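PDB 4BQ2: B-agarase from Saccharophagus degradans, which hydrolyses the beta-1,4-glycosidic linkages of agarose as a family 50 exo-beta-agarase, probably working from chain ends. Local coordinates for residues 509-514 with 556-561. Residues are numbered along the deposited sequence; the frame is centred on the assembly and turned at random.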
ATOM      1  N   HIS A 509      10.752 -10.996  20.841  1.00 22.47           N
ATOM      2  CA  HIS A 509       9.483 -11.196  21.550  1.00 22.32           C
ATOM      3  C   HIS A 509       9.241 -12.659  21.962  1.00 22.74           C
ATOM      4  O   HIS A 509       8.744 -12.939  23.060  1.00 20.60           O
ATOM      5  CB  HIS A 509       8.310 -10.699  20.697  1.00 22.95           C
ATOM      6  CG  HIS A 509       6.992 -10.663  21.429  1.00 23.39           C
ATOM      7  ND1 HIS A 509       6.206 -11.784  21.613  1.00 21.70           N
ATOM      8  CD2 HIS A 509       6.315  -9.629  21.992  1.00 23.68           C
ATOM      9  CE1 HIS A 509       5.117 -11.449  22.284  1.00 23.22           C
ATOM     10  NE2 HIS A 509       5.158 -10.149  22.525  1.00 24.08           N
ATOM     11  N   THR A 510       9.563 -13.596  21.073  1.00 21.16           N
ATOM     12  CA  THR A 510       9.295 -15.000  21.372  1.00 21.35           C
ATOM     13  C   THR A 510      10.239 -15.554  22.438  1.00 21.57           C
ATOM     14  O   THR A 510       9.812 -16.346  23.302  1.00 21.07           O
ATOM     15  CB  THR A 510       9.356 -15.847  20.100  1.00 21.98           C
ATOM     16  OG1 THR A 510       8.517 -15.227  19.114  1.00 20.63           O
ATOM     17  CG2 THR A 510       8.852 -17.272  20.379  1.00 22.40           C
ATOM     18  N   LEU A 511      11.503 -15.137  22.375  1.00 21.44           N
ATOM     19  CA  LEU A 511      12.491 -15.557  23.382  1.00 23.20           C
ATOM     20  C   LEU A 511      12.068 -15.068  24.762  1.00 24.26           C
ATOM     21  O   LEU A 511      12.359 -15.715  25.768  1.00 27.80           O
ATOM     22  CB  LEU A 511      13.891 -15.053  23.040  1.00 21.81           C
ATOM     23  CG  LEU A 511      14.600 -15.871  21.959  1.00 22.05           C
ATOM     24  CD1 LEU A 511      15.877 -15.170  21.526  1.00 21.52           C
ATOM     25  CD2 LEU A 511      14.874 -17.299  22.428  1.00 22.03           C
ATOM     26  N   GLY A 512      11.360 -13.938  24.789  1.00 24.79           N
ATOM     27  CA  GLY A 512      10.786 -13.379  26.014  1.00 23.61           C
ATOM     28  C   GLY A 512       9.688 -14.222  26.639  1.00 23.57           C
ATOM     29  O   GLY A 512       9.364 -14.042  27.815  1.00 22.47           O
ATOM     30  N   ARG A 513       9.135 -15.168  25.878  1.00 23.19           N
ATOM     31  CA  ARG A 513       8.027 -16.005  26.347  1.00 22.63           C
ATOM     32  C   ARG A 513       8.486 -17.396  26.827  1.00 25.27           C
ATOM     33  O   ARG A 513       9.517 -17.914  26.381  1.00 23.33           O
ATOM     34  CB  ARG A 513       6.966 -16.181  25.226  1.00 24.40           C
ATOM     35  CG  ARG A 513       6.370 -14.880  24.715  1.00 22.93           C
ATOM     36  CD  ARG A 513       5.546 -15.102  23.436  1.00 23.44           C
ATOM     37  NE  ARG A 513       4.303 -15.874  23.636  1.00 22.13           N
ATOM     38  CZ  ARG A 513       3.491 -16.263  22.649  1.00 24.69           C
ATOM     39  NH1 ARG A 513       3.780 -15.954  21.380  1.00 22.68           N
ATOM     40  NH2 ARG A 513       2.365 -16.941  22.919  1.00 24.96           N
ATOM     41  N   PRO A 514       7.712 -18.007  27.743  1.00 26.11           N
ATOM     42  CA  PRO A 514       7.899 -19.407  28.146  1.00 27.05           C
ATOM     43  C   PRO A 514       7.694 -20.394  26.983  1.00 26.95           C
ATOM     44  O   PRO A 514       6.850 -20.152  26.107  1.00 23.44           O
ATOM     45  CB  PRO A 514       6.800 -19.617  29.192  1.00 25.95           C
ATOM     46  CG  PRO A 514       5.777 -18.569  28.904  1.00 26.50           C
ATOM     47  CD  PRO A 514       6.553 -17.391  28.413  1.00 27.40           C
ATOM     48  N   VAL A 556      13.035 -15.247  28.551  1.00 29.14           N
ATOM     49  CA  VAL A 556      14.194 -14.407  28.854  1.00 27.82           C
ATOM     50  C   VAL A 556      14.012 -13.086  28.118  1.00 30.32           C
ATOM     51  O   VAL A 556      13.761 -13.083  26.894  1.00 28.05           O
ATOM     52  CB  VAL A 556      15.492 -15.054  28.325  1.00 26.16           C
ATOM     53  CG1 VAL A 556      16.669 -14.073  28.397  1.00 25.43           C
ATOM     54  CG2 VAL A 556      15.777 -16.360  29.053  1.00 25.68           C
ATOM     55  N   ASP A 557      14.151 -11.987  28.866  1.00 29.40           N
ATOM     56  CA  ASP A 557      13.973 -10.617  28.362  1.00 31.69           C
ATOM     57  C   ASP A 557      15.218 -10.058  27.592  1.00 31.32           C
ATOM     58  O   ASP A 557      15.941  -9.139  28.034  1.00 31.35           O
ATOM     59  CB  ASP A 557      13.518  -9.723  29.521  1.00 32.65           C
ATOM     60  CG  ASP A 557      13.231  -8.300  29.099  1.00 33.51           C
ATOM     61  OD1 ASP A 557      12.903  -8.049  27.919  1.00 32.39           O
ATOM     62  OD2 ASP A 557      13.329  -7.416  29.975  1.00 36.01           O
ATOM     63  N   VAL A 558      15.457 -10.636  26.425  1.00 28.66           N
ATOM     64  CA  VAL A 558      16.560 -10.228  25.556  1.00 26.69           C
ATOM     65  C   VAL A 558      16.356  -8.814  25.036  1.00 27.55           C
ATOM     66  O   VAL A 558      17.299  -8.165  24.588  1.00 28.70           O
ATOM     67  CB  VAL A 558      16.778 -11.244  24.422  1.00 26.13           C
ATOM     68  CG1 VAL A 558      17.392 -12.520  24.982  1.00 25.11           C
ATOM     69  CG2 VAL A 558      15.473 -11.555  23.695  1.00 23.28           C
ATOM     70  N   LYS A 559      15.123  -8.326  25.147  1.00 29.53           N
ATOM     71  CA  LYS A 559      14.738  -7.017  24.640  1.00 29.90           C
ATOM     72  C   LYS A 559      15.554  -5.901  25.276  1.00 31.06           C
ATOM     73  O   LYS A 559      15.843  -4.911  24.630  1.00 28.89           O
ATOM     74  CB  LYS A 559      13.245  -6.816  24.876  1.00 36.10           C
ATOM     75  CG  LYS A 559      12.686  -5.435  24.630  1.00 41.09           C
ATOM     76  CD  LYS A 559      11.159  -5.493  24.653  1.00 48.02           C
ATOM     77  CE  LYS A 559      10.593  -6.453  25.705  1.00 51.21           C
ATOM     78  NZ  LYS A 559      10.700  -6.003  27.131  1.00 54.63           N
ATOM     79  N   ALA A 560      15.941  -6.076  26.542  1.00 30.63           N
ATOM     80  CA  ALA A 560      16.768  -5.074  27.223  1.00 31.46           C
ATOM     81  C   ALA A 560      18.288  -5.216  26.961  1.00 29.42           C
ATOM     82  O   ALA A 560      19.057  -4.337  27.338  1.00 32.07           O
ATOM     83  CB  ALA A 560      16.453  -5.062  28.719  1.00 31.77           C
ATOM     84  N   LEU A 561      18.720  -6.296  26.307  1.00 27.14           N
ATOM     85  CA  LEU A 561      20.150  -6.508  26.013  1.00 26.28           C
ATOM     86  C   LEU A 561      20.586  -5.803  24.726  1.00 27.29           C
ATOM     87  O   LEU A 561      19.846  -5.800  23.734  1.00 25.66           O
ATOM     88  CB  LEU A 561      20.480  -8.005  25.884  1.00 26.32           C
ATOM     89  CG  LEU A 561      20.025  -8.961  27.002  1.00 27.28           C
ATOM     90  CD1 LEU A 561      20.293 -10.428  26.661  1.00 27.48           C
ATOM     91  CD2 LEU A 561      20.694  -8.568  28.317  1.00 28.15           C
TER
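The amide of V556 donates a nearly straight hydrogen bond to the carbonyl oxygen of L511 (N to O 2.9 Å, 174° at the hydrogen), joining helix 505-511 to the loop ahead of helix 565-593. The donor reaches this oxygen at a C=O...N angle of 139°, somewhat tilted from the carbonyl plane; R521 NH2 donates to the same oxygen, which thus accepts two hydrogen bonds. Next to this bond the chains meet backbone to backbone at G512, whose CA lies 3.1 Å from V556 O in a C-H...O contact. V556 O also takes a weak bond from V558 N around the inverse gamma turn centred on D557, which turns the chain into the short 3-10 segment 558-560. The CB of V558 is directed at 509-514, and with CG1 anti to the carbonyl carbon (chi1 -72°) its CG2 touches L511 CB at 3.9 Å. Both side chains also pack on W542 and Y571, and L511 further on L528 and L574. On the exposed flank, K559 NZ forms a salt bridge with D557 OD1 at 3.1 Å, meeting it on the syn side but well out of the carboxylate plane. The contact, with the inverse gamma turn at D557 as its recognisable motif, thus closes a mainly helical excursion of the chain, without strands, at the periphery of the beta-galactosidase-like part.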